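Local coordinates for protein putative laminarinase (Phanerochaete chrysosporium, PDB 2W39) that probably hydrolyses beta-glucans such as laminarin and lichenin outside the cell, binding the glucan chain in a cleft of a family 16 glycoside hydrolase, at residues A[21-26]-A[105-110]; A[52-57]-A[247-252]; A[84-89]-A[222-227]. All coordinates share one frame; numbering follows the deposited sequence. Where two conformers were deposited one is given.

Interaction 1: A[21-26]-A[105-110]. With BGC (beta-D-glucopyranose), chain B.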
ATOM      1  N   GLU A  21      -8.871 -10.619  -5.404  1.00  6.32           N
ATOM      2  CA  GLU A  21      -8.018 -11.768  -5.665  1.00  7.04           C
ATOM      3  C   GLU A  21      -8.225 -12.797  -4.561  1.00  6.99           C
ATOM      4  O   GLU A  21      -7.793 -12.591  -3.423  1.00  7.33           O
ATOM      5  CB  GLU A  21      -6.567 -11.333  -5.715  1.00  7.09           C
ATOM      6  CG  GLU A  21      -6.240 -10.305  -6.795  1.00  7.65           C
ATOM      7  CD  GLU A  21      -4.750 -10.107  -6.881  1.00  7.10           C
ATOM      8  OE1 GLU A  21      -4.222  -9.184  -6.224  1.00  7.31           O
ATOM      9  OE2 GLU A  21      -4.106 -10.908  -7.610  1.00  8.88           O
ATOM     10  N   ALA A  22      -8.876 -13.908  -4.905  1.00  7.60           N
ATOM     11  CA  ALA A  22      -9.092 -14.991  -3.954  1.00  8.43           C
ATOM     12  C   ALA A  22      -7.948 -15.972  -4.153  1.00  9.24           C
ATOM     13  O   ALA A  22      -8.079 -17.000  -4.829  1.00 11.23           O
ATOM     14  CB  ALA A  22     -10.437 -15.636  -4.199  1.00  9.65           C
ATOM     15  N   ILE A  23      -6.813 -15.638  -3.557  1.00  8.82           N
ATOM     16  CA  ILE A  23      -5.562 -16.347  -3.776  1.00  9.01           C
ATOM     17  C   ILE A  23      -4.955 -16.726  -2.446  1.00  8.90           C
ATOM     18  O   ILE A  23      -5.169 -16.047  -1.439  1.00  8.83           O
ATOM     19  CB  ILE A  23      -4.546 -15.499  -4.605  1.00  9.18           C
ATOM     20  CG1 ILE A  23      -4.149 -14.195  -3.876  1.00  9.08           C
ATOM     21  CG2 ILE A  23      -5.099 -15.217  -5.993  1.00 10.81           C
ATOM     22  CD1 ILE A  23      -3.044 -13.414  -4.558  1.00 10.29           C
ATOM     23  N   ALA A  24      -4.195 -17.820  -2.437  1.00  9.37           N
ATOM     24  CA  ALA A  24      -3.294 -18.090  -1.322  1.00  9.40           C
ATOM     25  C   ALA A  24      -2.356 -16.903  -1.189  1.00  8.94           C
ATOM     26  O   ALA A  24      -1.825 -16.402  -2.183  1.00  9.08           O
ATOM     27  CB  ALA A  24      -2.513 -19.370  -1.567  1.00 10.38           C
ATOM     28  N   ASP A  25      -2.138 -16.436   0.032  1.00  7.92           N
ATOM     29  CA  ASP A  25      -1.346 -15.228   0.210  1.00  7.74           C
ATOM     30  C   ASP A  25       0.105 -15.470  -0.230  1.00  8.11           C
ATOM     31  O   ASP A  25       0.798 -16.327   0.337  1.00  8.00           O
ATOM     32  CB  ASP A  25      -1.360 -14.781   1.669  1.00  7.47           C
ATOM     33  CG  ASP A  25      -0.616 -13.481   1.875  1.00  6.85           C
ATOM     34  OD1 ASP A  25      -0.462 -12.767   0.855  1.00  6.92           O
ATOM     35  OD2 ASP A  25      -0.163 -13.201   3.017  1.00  7.26           O
ATOM     36  N   PRO A  26       0.608 -14.710  -1.224  1.00  7.92           N
ATOM     37  CA  PRO A  26       2.018 -14.866  -1.594  1.00  8.46           C
ATOM     38  C   PRO A  26       2.979 -14.596  -0.427  1.00  8.57           C
ATOM     39  O   PRO A  26       4.092 -15.128  -0.424  1.00  9.25           O
ATOM     40  CB  PRO A  26       2.190 -13.847  -2.725  1.00  9.54           C
ATOM     41  CG  PRO A  26       0.821 -13.684  -3.288  1.00  9.60           C
ATOM     42  CD  PRO A  26      -0.080 -13.741  -2.102  1.00  8.46           C
ATOM     43  N   THR A 105       2.248  -3.649  -8.921  1.00  5.05           N
ATOM     44  CA  THR A 105       3.176  -4.653  -9.427  1.00  5.61           C
ATOM     45  C   THR A 105       2.610  -5.323 -10.668  1.00  5.71           C
ATOM     46  O   THR A 105       1.459  -5.075 -11.055  1.00  6.12           O
ATOM     47  CB  THR A 105       3.504  -5.706  -8.329  1.00  6.33           C
ATOM     48  OG1 THR A 105       4.671  -6.438  -8.712  1.00  6.67           O
ATOM     49  CG2 THR A 105       2.344  -6.678  -8.126  1.00  6.92           C
ATOM     50  N   ASP A 106       3.437  -6.174 -11.270  1.00  6.63           N
ATOM     51  CA  ASP A 106       3.001  -7.133 -12.260  1.00  7.61           C
ATOM     52  C   ASP A 106       3.224  -8.517 -11.638  1.00  7.06           C
ATOM     53  O   ASP A 106       4.362  -9.013 -11.555  1.00  7.44           O
ATOM     54  CB  ASP A 106       3.828  -6.914 -13.531  1.00  8.50           C
ATOM     55  CG  ASP A 106       3.435  -7.818 -14.662  1.00 10.22           C
ATOM     56  OD1 ASP A 106       2.780  -8.838 -14.418  1.00 10.07           O
ATOM     57  OD2 ASP A 106       3.804  -7.503 -15.828  1.00 11.41           O
ATOM     58  N   GLU A 107       2.147  -9.107 -11.139  1.00  7.56           N
ATOM     59  CA  GLU A 107       2.242 -10.385 -10.446  1.00  8.26           C
ATOM     60  C   GLU A 107       2.747 -11.469 -11.383  1.00  8.61           C
ATOM     61  O   GLU A 107       3.455 -12.388 -10.962  1.00 10.84           O
ATOM     62  CB  GLU A 107       0.891 -10.796  -9.863  1.00  8.31           C
ATOM     63  CG  GLU A 107       0.394  -9.925  -8.714  1.00  7.64           C
ATOM     64  CD  GLU A 107      -1.096 -10.043  -8.567  1.00  7.03           C
ATOM     65  OE1 GLU A 107      -1.808  -9.618  -9.493  1.00  8.99           O
ATOM     66  OE2 GLU A 107      -1.568 -10.588  -7.547  1.00  8.27           O
ATOM     67  N   GLY A 108       2.391 -11.346 -12.658  1.00  8.56           N
ATOM     68  CA  GLY A 108       2.665 -12.389 -13.642  1.00  9.08           C
ATOM     69  C   GLY A 108       4.117 -12.631 -13.981  1.00  8.98           C
ATOM     70  O   GLY A 108       4.439 -13.695 -14.519  1.00  9.36           O
ATOM     71  N   ASP A 109       4.987 -11.661 -13.697  1.00  9.33           N
ATOM     72  CA  ASP A 109       6.421 -11.817 -13.960  1.00  9.08           C
ATOM     73  C   ASP A 109       7.305 -11.312 -12.813  1.00  8.58           C
ATOM     74  O   ASP A 109       8.471 -10.997 -13.023  1.00  8.55           O
ATOM     75  CB  ASP A 109       6.814 -11.169 -15.289  1.00  9.82           C
ATOM     76  CG  ASP A 109       6.591  -9.682 -15.320  1.00 10.08           C
ATOM     77  OD1 ASP A 109       6.180  -9.057 -14.303  1.00  9.79           O
ATOM     78  OD2 ASP A 109       6.863  -9.121 -16.409  1.00 13.36           O
ATOM     79  N   TRP A 110       6.755 -11.295 -11.602  1.00  8.53           N
ATOM     80  CA  TRP A 110       7.452 -10.737 -10.442  1.00  8.35           C
ATOM     81  C   TRP A 110       8.793 -11.456 -10.230  1.00  8.65           C
ATOM     82  O   TRP A 110       8.852 -12.680 -10.313  1.00  9.34           O
ATOM     83  CB  TRP A 110       6.557 -10.864  -9.199  1.00  8.46           C
ATOM     84  CG  TRP A 110       7.083 -10.094  -8.023  1.00  8.37           C
ATOM     85  CD1 TRP A 110       6.724  -8.828  -7.645  1.00  8.45           C
ATOM     86  CD2 TRP A 110       8.071 -10.526  -7.075  1.00  8.78           C
ATOM     87  NE1 TRP A 110       7.434  -8.441  -6.534  1.00  8.75           N
ATOM     88  CE2 TRP A 110       8.267  -9.461  -6.158  1.00  8.65           C
ATOM     89  CE3 TRP A 110       8.821 -11.700  -6.915  1.00  9.26           C
ATOM     90  CZ2 TRP A 110       9.161  -9.547  -5.088  1.00  9.97           C
ATOM     91  CZ3 TRP A 110       9.708 -11.779  -5.844  1.00 10.41           C
ATOM     92  CH2 TRP A 110       9.883 -10.700  -4.959  1.00 10.20           C
TER
HETATM   93  C2  BGC B   2       5.889 -11.736  -2.707  1.00 14.05           C
HETATM   94  C3  BGC B   2       6.196 -12.410  -4.040  1.00 14.21           C
HETATM   95  C4  BGC B   2       5.073 -12.224  -5.056  1.00 14.36           C
HETATM   96  C5  BGC B   2       4.697 -10.743  -5.175  1.00 13.98           C
HETATM   97  C6  BGC B   2       3.471 -10.512  -6.058  1.00 13.01           C
HETATM   98  C1  BGC B   2       5.510 -10.278  -2.938  1.00 13.58           C
HETATM   99  O2  BGC B   2       7.053 -11.804  -1.873  1.00 15.92           O
HETATM  100  O3  BGC B   2       6.413 -13.811  -3.832  1.00 16.70           O
HETATM  101  O4  BGC B   2       5.505 -12.727  -6.331  1.00 15.85           O
HETATM  102  O5  BGC B   2       4.418 -10.231  -3.867  1.00 13.24           O
HETATM  103  O6  BGC B   2       2.265 -10.972  -5.420  1.00 11.16           O
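E21 and E107 bring together two irregular pieces of backbone, the first following strand 18-20 and the second turning away from the end of strand 98-105. Their CA atoms lie 11.4 Å apart, so the side chains alone bridge the gap, coming from opposite directions. With CG anti to the carbonyl carbon (chi1 -68°) and an extended chain beyond, E107 carries its carboxylate across to that of E21. The two carboxylates meet with their planes 78° apart, and E21 OE2 is only 2.6 Å from E107 OE2. Oxygens this close suggest that one acid group holds a proton. R73 and R75 surround the pair: R73 forms salt bridges with both glutamates, and R75 with E107, probably offsetting much of the negative charge. I23 CD1 touches the edge of the contact at 4.4 Å from E107 OE2.

Both loops border the glucan-binding cleft of the GH16 beta-sandwich, where a glucose unit lies between P26 and W110. W110, its CG anti to the backbone N (chi1 -169°), offers one indole face to the sugar. O4 of the glucose sits over the outer part of the indole, 3.1 Å from its plane. Glucose C5 is 3.7 Å from W110 CD1. From the other loop, P26 CG approaches glucose O6 at 3.7 Å. R73 also hydrogen-bonds the sugar, and W110 NE1 is hydrogen-bonded to E115 OE1, a residue of the gluconolactone pocket.

Interaction 2: A[52-57]-A[247-252]. With NAG (2-acetamido-2-deoxy-beta-D-glucopyranose), chain C.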
ATOM      1  N   LEU A  52     -15.169   3.716   0.262  1.00  7.60           N
ATOM      2  CA  LEU A  52     -14.827   2.317   0.096  1.00  7.45           C
ATOM      3  C   LEU A  52     -14.223   1.846   1.407  1.00  6.90           C
ATOM      4  O   LEU A  52     -13.218   2.413   1.868  1.00  6.92           O
ATOM      5  CB  LEU A  52     -13.820   2.131  -1.031  1.00  8.22           C
ATOM      6  CG  LEU A  52     -13.286   0.714  -1.230  1.00  8.70           C
ATOM      7  CD1 LEU A  52     -14.323  -0.189  -1.840  1.00 10.08           C
ATOM      8  CD2 LEU A  52     -11.971   0.694  -2.040  1.00  9.19           C
ATOM      9  N   ILE A  53     -14.832   0.824   1.998  1.00  7.05           N
ATOM     10  CA  ILE A  53     -14.249   0.152   3.155  1.00  7.47           C
ATOM     11  C   ILE A  53     -13.776  -1.231   2.746  1.00  6.60           C
ATOM     12  O   ILE A  53     -14.511  -1.985   2.078  1.00  7.07           O
ATOM     13  CB  ILE A  53     -15.287  -0.022   4.297  1.00  8.15           C
ATOM     14  CG1 ILE A  53     -15.934   1.298   4.719  1.00 11.20           C
ATOM     15  CG2 ILE A  53     -14.707  -0.814   5.485  1.00  8.83           C
ATOM     16  CD1 ILE A  53     -14.961   2.281   5.201  1.00 12.06           C
ATOM     17  N   LEU A  54     -12.543  -1.557   3.137  1.00  6.06           N
ATOM     18  CA  LEU A  54     -11.963  -2.892   2.943  1.00  6.42           C
ATOM     19  C   LEU A  54     -11.503  -3.309   4.324  1.00  6.35           C
ATOM     20  O   LEU A  54     -10.677  -2.627   4.920  1.00  6.58           O
ATOM     21  CB  LEU A  54     -10.737  -2.853   2.012  1.00  6.38           C
ATOM     22  CG  LEU A  54     -10.976  -2.225   0.640  1.00  6.52           C
ATOM     23  CD1 LEU A  54      -9.646  -2.052  -0.078  1.00  7.85           C
ATOM     24  CD2 LEU A  54     -11.980  -3.042  -0.208  1.00  7.91           C
ATOM     25  N   ARG A  55     -12.046  -4.403   4.855  0.50  6.89           N
ATOM     26  CA  ARG A  55     -11.815  -4.743   6.261  0.50  7.73           C
ATOM     27  C   ARG A  55     -11.555  -6.223   6.490  0.50  7.31           C
ATOM     28  O   ARG A  55     -11.896  -7.077   5.673  0.50  7.86           O
ATOM     29  CB  ARG A  55     -12.999  -4.290   7.138  0.50  7.87           C
ATOM     30  CG  ARG A  55     -14.343  -4.900   6.726  0.50  9.33           C
ATOM     31  CD  ARG A  55     -15.406  -4.903   7.830  0.50  9.51           C
ATOM     32  NE  ARG A  55     -15.791  -3.579   8.307  0.50 11.96           N
ATOM     33  CZ  ARG A  55     -16.747  -2.792   7.802  0.50 11.94           C
ATOM     34  NH1 ARG A  55     -16.954  -1.639   8.410  0.50 13.72           N
ATOM     35  NH2 ARG A  55     -17.479  -3.103   6.708  0.50  7.78           N
ATOM     36  N   ALA A  56     -10.946  -6.503   7.641  1.00  7.04           N
ATOM     37  CA  ALA A  56     -10.832  -7.848   8.194  1.00  7.73           C
ATOM     38  C   ALA A  56     -12.111  -8.287   8.871  1.00  6.66           C
ATOM     39  O   ALA A  56     -12.844  -7.476   9.425  1.00  7.25           O
ATOM     40  CB  ALA A  56      -9.735  -7.846   9.240  1.00  9.71           C
ATOM     41  N   ASP A  57     -12.348  -9.588   8.877  1.00  6.81           N
ATOM     42  CA  ASP A  57     -13.330 -10.179   9.779  1.00  7.35           C
ATOM     43  C   ASP A  57     -12.952  -9.822  11.219  1.00  7.15           C
ATOM     44  O   ASP A  57     -11.803 -10.049  11.649  1.00  7.41           O
ATOM     45  CB  ASP A  57     -13.319 -11.694   9.526  1.00  8.11           C
ATOM     46  CG  ASP A  57     -14.183 -12.493  10.507  1.00  8.14           C
ATOM     47  OD1 ASP A  57     -14.135 -12.215  11.723  1.00  9.11           O
ATOM     48  OD2 ASP A  57     -14.846 -13.449  10.033  1.00  8.61           O
ATOM     49  N   ILE A 247      -2.711  -1.761  -9.826  1.00  5.09           N
ATOM     50  CA  ILE A 247      -2.781  -1.215  -8.469  1.00  5.04           C
ATOM     51  C   ILE A 247      -3.445  -2.252  -7.560  1.00  4.50           C
ATOM     52  O   ILE A 247      -4.486  -2.833  -7.924  1.00  5.26           O
ATOM     53  CB  ILE A 247      -3.599   0.102  -8.461  1.00  5.22           C
ATOM     54  CG1 ILE A 247      -2.845   1.186  -9.232  1.00  6.18           C
ATOM     55  CG2 ILE A 247      -3.935   0.548  -7.026  1.00  6.41           C
ATOM     56  CD1 ILE A 247      -3.671   2.425  -9.590  1.00  7.15           C
ATOM     57  N   ILE A 248      -2.819  -2.511  -6.415  1.00  4.28           N
ATOM     58  CA  ILE A 248      -3.310  -3.482  -5.433  1.00  4.93           C
ATOM     59  C   ILE A 248      -3.468  -2.795  -4.084  1.00  4.66           C
ATOM     60  O   ILE A 248      -2.598  -2.024  -3.661  1.00  4.63           O
ATOM     61  CB  ILE A 248      -2.372  -4.717  -5.333  1.00  5.55           C
ATOM     62  CG1 ILE A 248      -2.246  -5.382  -6.713  1.00  6.35           C
ATOM     63  CG2 ILE A 248      -2.893  -5.723  -4.276  1.00  5.63           C
ATOM     64  CD1 ILE A 248      -1.269  -6.545  -6.753  1.00  7.31           C
ATOM     65  N   ILE A 249      -4.585  -3.070  -3.415  1.00  4.37           N
ATOM     66  CA  ILE A 249      -4.815  -2.612  -2.048  1.00  4.92           C
ATOM     67  C   ILE A 249      -5.257  -3.823  -1.241  1.00  4.88           C
ATOM     68  O   ILE A 249      -6.196  -4.516  -1.635  1.00  5.05           O
ATOM     69  CB  ILE A 249      -5.870  -1.485  -1.957  1.00  4.66           C
ATOM     70  CG1 ILE A 249      -5.507  -0.335  -2.900  1.00  5.54           C
ATOM     71  CG2 ILE A 249      -5.999  -1.017  -0.510  1.00  6.27           C
ATOM     72  CD1 ILE A 249      -6.638   0.691  -3.082  1.00  6.97           C
ATOM     73  N   ASN A 250      -4.564  -4.112  -0.139  1.00  4.52           N
ATOM     74  CA  ASN A 250      -4.815  -5.360   0.585  1.00  4.50           C
ATOM     75  C   ASN A 250      -4.582  -5.227   2.067  1.00  4.18           C
ATOM     76  O   ASN A 250      -4.012  -4.242   2.541  1.00  4.31           O
ATOM     77  CB  ASN A 250      -3.941  -6.510   0.031  1.00  5.14           C
ATOM     78  CG  ASN A 250      -2.484  -6.329   0.370  1.00  4.98           C
ATOM     79  OD1 ASN A 250      -1.786  -5.549  -0.284  1.00  6.52           O
ATOM     80  ND2 ASN A 250      -2.016  -7.007   1.420  1.00  5.63           N
ATOM     81  N   LEU A 251      -4.999  -6.265   2.779  1.00  4.50           N
ATOM     82  CA  LEU A 251      -4.665  -6.411   4.186  1.00  4.61           C
ATOM     83  C   LEU A 251      -4.393  -7.887   4.447  1.00  4.47           C
ATOM     84  O   LEU A 251      -5.292  -8.721   4.320  1.00  5.21           O
ATOM     85  CB  LEU A 251      -5.822  -5.921   5.052  1.00  5.30           C
ATOM     86  CG  LEU A 251      -5.723  -6.254   6.549  1.00  5.38           C
ATOM     87  CD1 LEU A 251      -4.481  -5.634   7.195  1.00  6.42           C
ATOM     88  CD2 LEU A 251      -7.000  -5.821   7.268  1.00  6.57           C
ATOM     89  N   THR A 252      -3.146  -8.208   4.782  1.00  4.66           N
ATOM     90  CA  THR A 252      -2.819  -9.536   5.281  1.00  5.51           C
ATOM     91  C   THR A 252      -2.480  -9.457   6.776  1.00  5.19           C
ATOM     92  O   THR A 252      -2.487  -8.366   7.367  1.00  5.31           O
ATOM     93  CB  THR A 252      -1.719 -10.247   4.424  1.00  5.34           C
ATOM     94  OG1 THR A 252      -1.743 -11.638   4.776  1.00  6.11           O
ATOM     95  CG2 THR A 252      -0.328  -9.667   4.621  1.00  6.50           C
TER
HETATM   96  C1  NAG C1299     -21.312  -2.876   6.597  1.00 16.54           C
HETATM   97  C2  NAG C1299     -22.459  -2.596   7.589  1.00 20.53           C
HETATM   98  C3  NAG C1299     -22.682  -1.094   7.799  1.00 20.07           C
HETATM   99  C4  NAG C1299     -21.379  -0.330   7.988  1.00 19.63           C
HETATM  100  C5  NAG C1299     -20.414  -0.681   6.854  1.00 18.34           C
HETATM  101  C6  NAG C1299     -19.104   0.102   6.957  1.00 19.51           C
HETATM  102  C7  NAG C1299     -24.524  -3.976   7.736  1.00 29.39           C
HETATM  103  C8  NAG C1299     -25.775  -4.350   6.995  1.00 25.90           C
HETATM  104  N2  NAG C1299     -23.691  -3.174   7.073  1.00 22.99           N
HETATM  105  O3  NAG C1299     -23.523  -0.860   8.913  1.00 22.76           O
HETATM  106  O4  NAG C1299     -21.642   1.056   7.990  1.00 21.84           O
HETATM  107  O5  NAG C1299     -20.174  -2.080   6.909  1.00 16.03           O
HETATM  108  O6  NAG C1299     -18.401  -0.227   8.137  1.00 21.37           O
HETATM  109  O7  NAG C1299     -24.330  -4.402   8.876  1.00 27.40           O
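L54, on strand 51-55, and A56, just beyond its end, meet I249 and L251 without a hydrogen bond, although over 54-56 and 249-251 the two chains run within 14° of each other, because the strands belong to different sheets. CA of A56 and CA of L251, the nearest pair, are still 7.5 Å apart. L54 carries its CG anti to the carbonyl carbon (chi1 -55°), and the CD1 methyl meets I249 CG2 at 3.8 Å, the side chains crossing at about a right angle. L251 CD2 lies 3.9 Å from A56 CB.

R55 leaves the strand on the side away from strand 246-253, and its guanidinium lies beside the N-acetylglucosamine linked to N43. In one of its two modelled conformers NH2 is placed to donate to the sugar O5 and to O of N43, but NH1 then falls implausibly near the sugar O6, so these details are doubtful.

The contact lies in the buried middle of the GH16 beta-sandwich. Strand 51-55 pairs with 45-48 and 288-297 in one layer; strand 246-253 is held between 69-76 and 98-105 in the other. V72 and I74 of strand 69-76 also pack on L54, and W289 on I249.

Interaction 3: A[84-89]-A[222-227]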
ATOM      1  N   VAL A  84       0.297   8.873 -12.842  1.00  4.79           N
ATOM      2  CA  VAL A  84       0.234   9.309 -11.448  1.00  4.97           C
ATOM      3  C   VAL A  84      -0.978   8.666 -10.799  1.00  4.51           C
ATOM      4  O   VAL A  84      -2.067   8.678 -11.379  1.00  5.46           O
ATOM      5  CB  VAL A  84       0.123  10.852 -11.327  1.00  4.96           C
ATOM      6  CG1 VAL A  84       0.099  11.282  -9.876  1.00  8.27           C
ATOM      7  CG2 VAL A  84       1.285  11.526 -12.046  1.00  6.18           C
ATOM      8  N   ALA A  85      -0.803   8.105  -9.603  1.00  4.83           N
ATOM      9  CA  ALA A  85      -1.920   7.537  -8.830  1.00  5.08           C
ATOM     10  C   ALA A  85      -2.028   8.302  -7.521  1.00  4.75           C
ATOM     11  O   ALA A  85      -1.027   8.498  -6.829  1.00  5.33           O
ATOM     12  CB  ALA A  85      -1.693   6.036  -8.556  1.00  5.75           C
ATOM     13  N   VAL A  86      -3.244   8.732  -7.191  1.00  4.50           N
ATOM     14  CA  VAL A  86      -3.492   9.521  -5.987  1.00  5.06           C
ATOM     15  C   VAL A  86      -4.529   8.806  -5.133  1.00  4.80           C
ATOM     16  O   VAL A  86      -5.631   8.513  -5.605  1.00  5.32           O
ATOM     17  CB  VAL A  86      -3.993  10.946  -6.317  1.00  5.76           C
ATOM     18  CG1 VAL A  86      -4.141  11.757  -5.033  1.00  7.04           C
ATOM     19  CG2 VAL A  86      -3.025  11.636  -7.291  1.00  7.38           C
ATOM     20  N   PHE A  87      -4.184   8.565  -3.874  1.00  5.04           N
ATOM     21  CA  PHE A  87      -4.998   7.830  -2.907  1.00  5.40           C
ATOM     22  C   PHE A  87      -5.408   8.786  -1.796  1.00  5.11           C
ATOM     23  O   PHE A  87      -4.549   9.301  -1.084  1.00  5.68           O
ATOM     24  CB  PHE A  87      -4.194   6.660  -2.281  1.00  5.42           C
ATOM     25  CG  PHE A  87      -3.665   5.647  -3.271  1.00  4.99           C
ATOM     26  CD1 PHE A  87      -4.258   4.394  -3.387  1.00  5.91           C
ATOM     27  CD2 PHE A  87      -2.568   5.940  -4.070  1.00  5.57           C
ATOM     28  CE1 PHE A  87      -3.759   3.451  -4.295  1.00  6.30           C
ATOM     29  CE2 PHE A  87      -2.074   4.999  -4.991  1.00  6.00           C
ATOM     30  CZ  PHE A  87      -2.674   3.764  -5.113  1.00  6.36           C
ATOM     31  N   ASP A  88      -6.711   9.021  -1.671  1.00  4.88           N
ATOM     32  CA  ASP A  88      -7.266   9.869  -0.602  1.00  5.50           C
ATOM     33  C   ASP A  88      -7.790   8.901   0.451  1.00  4.96           C
ATOM     34  O   ASP A  88      -8.825   8.260   0.242  1.00  5.25           O
ATOM     35  CB  ASP A  88      -8.360  10.789  -1.162  1.00  6.10           C
ATOM     36  CG  ASP A  88      -8.953  11.714  -0.126  1.00  6.77           C
ATOM     37  OD1 ASP A  88      -8.630  11.597   1.064  1.00  7.59           O
ATOM     38  OD2 ASP A  88      -9.773  12.563  -0.524  1.00  9.82           O
ATOM     39  N   VAL A  89      -7.043   8.757   1.545  1.00  5.31           N
ATOM     40  CA  VAL A  89      -7.251   7.665   2.496  1.00  5.38           C
ATOM     41  C   VAL A  89      -7.628   8.235   3.862  1.00  5.46           C
ATOM     42  O   VAL A  89      -6.846   8.954   4.479  1.00  5.45           O
ATOM     43  CB  VAL A  89      -5.979   6.817   2.637  1.00  5.47           C
ATOM     44  CG1 VAL A  89      -6.222   5.681   3.624  1.00  6.01           C
ATOM     45  CG2 VAL A  89      -5.523   6.263   1.269  1.00  6.50           C
ATOM     46  N   ASP A 222       4.945  19.315 -11.282  1.00 11.31           N
ATOM     47  CA  ASP A 222       5.988  20.344 -11.107  1.00 12.89           C
ATOM     48  C   ASP A 222       5.705  21.221  -9.900  1.00 12.29           C
ATOM     49  O   ASP A 222       6.626  21.846  -9.354  1.00 13.23           O
ATOM     50  CB  ASP A 222       6.064  21.285 -12.333  1.00 14.20           C
ATOM     51  CG  ASP A 222       6.632  20.618 -13.574  1.00 17.73           C
ATOM     52  OD1 ASP A 222       6.692  21.297 -14.628  1.00 21.09           O
ATOM     53  OD2 ASP A 222       7.032  19.436 -13.514  1.00 20.88           O
ATOM     54  N   ASN A 223       4.430  21.289  -9.524  1.00 11.73           N
ATOM     55  CA  ASN A 223       3.928  22.170  -8.486  1.00 11.76           C
ATOM     56  C   ASN A 223       3.789  21.527  -7.114  1.00 10.85           C
ATOM     57  O   ASN A 223       3.265  22.148  -6.190  1.00 12.28           O
ATOM     58  CB  ASN A 223       2.577  22.752  -8.929  1.00 12.67           C
ATOM     59  CG  ASN A 223       2.702  23.638 -10.160  1.00 14.55           C
ATOM     60  OD1 ASN A 223       3.729  24.292 -10.368  1.00 16.31           O
ATOM     61  ND2 ASN A 223       1.662  23.659 -10.983  1.00 16.72           N
ATOM     62  N   TRP A 224       4.278  20.296  -6.968  1.00  9.04           N
ATOM     63  CA  TRP A 224       3.968  19.505  -5.784  1.00  8.61           C
ATOM     64  C   TRP A 224       5.015  19.538  -4.679  1.00  8.85           C
ATOM     65  O   TRP A 224       4.831  18.921  -3.627  1.00  9.71           O
ATOM     66  CB  TRP A 224       3.721  18.065  -6.225  1.00  8.29           C
ATOM     67  CG  TRP A 224       2.424  17.888  -6.972  1.00  7.30           C
ATOM     68  CD1 TRP A 224       1.612  18.861  -7.506  1.00  8.33           C
ATOM     69  CD2 TRP A 224       1.813  16.644  -7.286  1.00  6.26           C
ATOM     70  NE1 TRP A 224       0.518  18.284  -8.105  1.00  7.69           N
ATOM     71  CE2 TRP A 224       0.621  16.921  -7.995  1.00  6.60           C
ATOM     72  CE3 TRP A 224       2.159  15.308  -7.045  1.00  6.53           C
ATOM     73  CZ2 TRP A 224      -0.254  15.905  -8.429  1.00  6.86           C
ATOM     74  CZ3 TRP A 224       1.309  14.306  -7.487  1.00  7.18           C
ATOM     75  CH2 TRP A 224       0.110  14.604  -8.165  1.00  6.80           C
ATOM     76  N   GLY A 225       6.104  20.260  -4.897  1.00  9.41           N
ATOM     77  CA  GLY A 225       7.189  20.288  -3.922  1.00  8.83           C
ATOM     78  C   GLY A 225       8.000  18.997  -3.919  1.00  7.90           C
ATOM     79  O   GLY A 225       7.801  18.085  -4.724  1.00  8.12           O
ATOM     80  N   THR A 226       8.917  18.912  -2.974  1.00  7.55           N
ATOM     81  CA  THR A 226       9.823  17.789  -2.879  1.00  7.79           C
ATOM     82  C   THR A 226       9.082  16.516  -2.473  1.00  7.16           C
ATOM     83  O   THR A 226       8.282  16.535  -1.538  1.00  7.09           O
ATOM     84  CB  THR A 226      10.918  18.146  -1.880  1.00  7.18           C
ATOM     85  OG1 THR A 226      11.652  19.235  -2.435  1.00  8.89           O
ATOM     86  CG2 THR A 226      11.839  16.983  -1.601  1.00  8.18           C
ATOM     87  N   PRO A 227       9.359  15.395  -3.162  1.00  7.06           N
ATOM     88  CA  PRO A 227       8.701  14.144  -2.795  1.00  6.83           C
ATOM     89  C   PRO A 227       9.166  13.598  -1.447  1.00  6.42           C
ATOM     90  O   PRO A 227      10.260  13.909  -0.961  1.00  6.55           O
ATOM     91  CB  PRO A 227       9.096  13.194  -3.938  1.00  7.61           C
ATOM     92  CG  PRO A 227      10.406  13.713  -4.396  1.00  8.65           C
ATOM     93  CD  PRO A 227      10.285  15.216  -4.300  1.00  7.60           C
TER
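V84 and V86 meet W224 through apolar contacts alone, with the six-membered end of the indole doing the touching. V84 CG1 comes to 3.7 Å from W224 CH2 and also reaches CZ3 of that ring. Its position follows from chi1 of -178°, which sets CG1 anti to the backbone N. V86, two residues on and on the same side of the strand, adds a looser touch, its CG2 being 4.4 Å from W224 CH2. V84 and W224 approach from opposite directions, and the backbones stay far apart, with 12.2 Å between CA of V84 and CA of W224.

The indole also has an edge-to-face stack with W199, whose NE1 ties down the loop by a hydrogen bond to O of G225. W224 NE1 is itself hydrogen-bonded to D211 OD2, so this buried ring has its polar atom satisfied.

The valines lie on one face of strand 83-89, which pairs with 185-191 and 288-297. A188 of strand 185-191 also packs on W224. Helix 210-214 helps cover the same face of the sheet, with I212 touching both V86 and W224, and the loop between strands 218-220 and 229-232 brings W224 in beside it.

How the interactions relate
From the N terminus, segment 21-26 comes first and meets 105-110, so interaction 1 closes a loop spanning 78 residues at the glucan cleft. Segments 52-57 and 84-89 both leave from inside that loop and find their partners beyond it, so interactions 2 and 3 each cross interaction 1. Interaction 3, closed by 222-227, is nested within interaction 2, closed last by 247-252. Strand 246-253 links the three regions: I248 CD1 packs near E21, T105 and E107, and T252 probably hydrogen-bonds D25, whereas I247 and I249 pack on F87. Together they run from the cleft, across the two layers of the sandwich, to the far face of the other sheet.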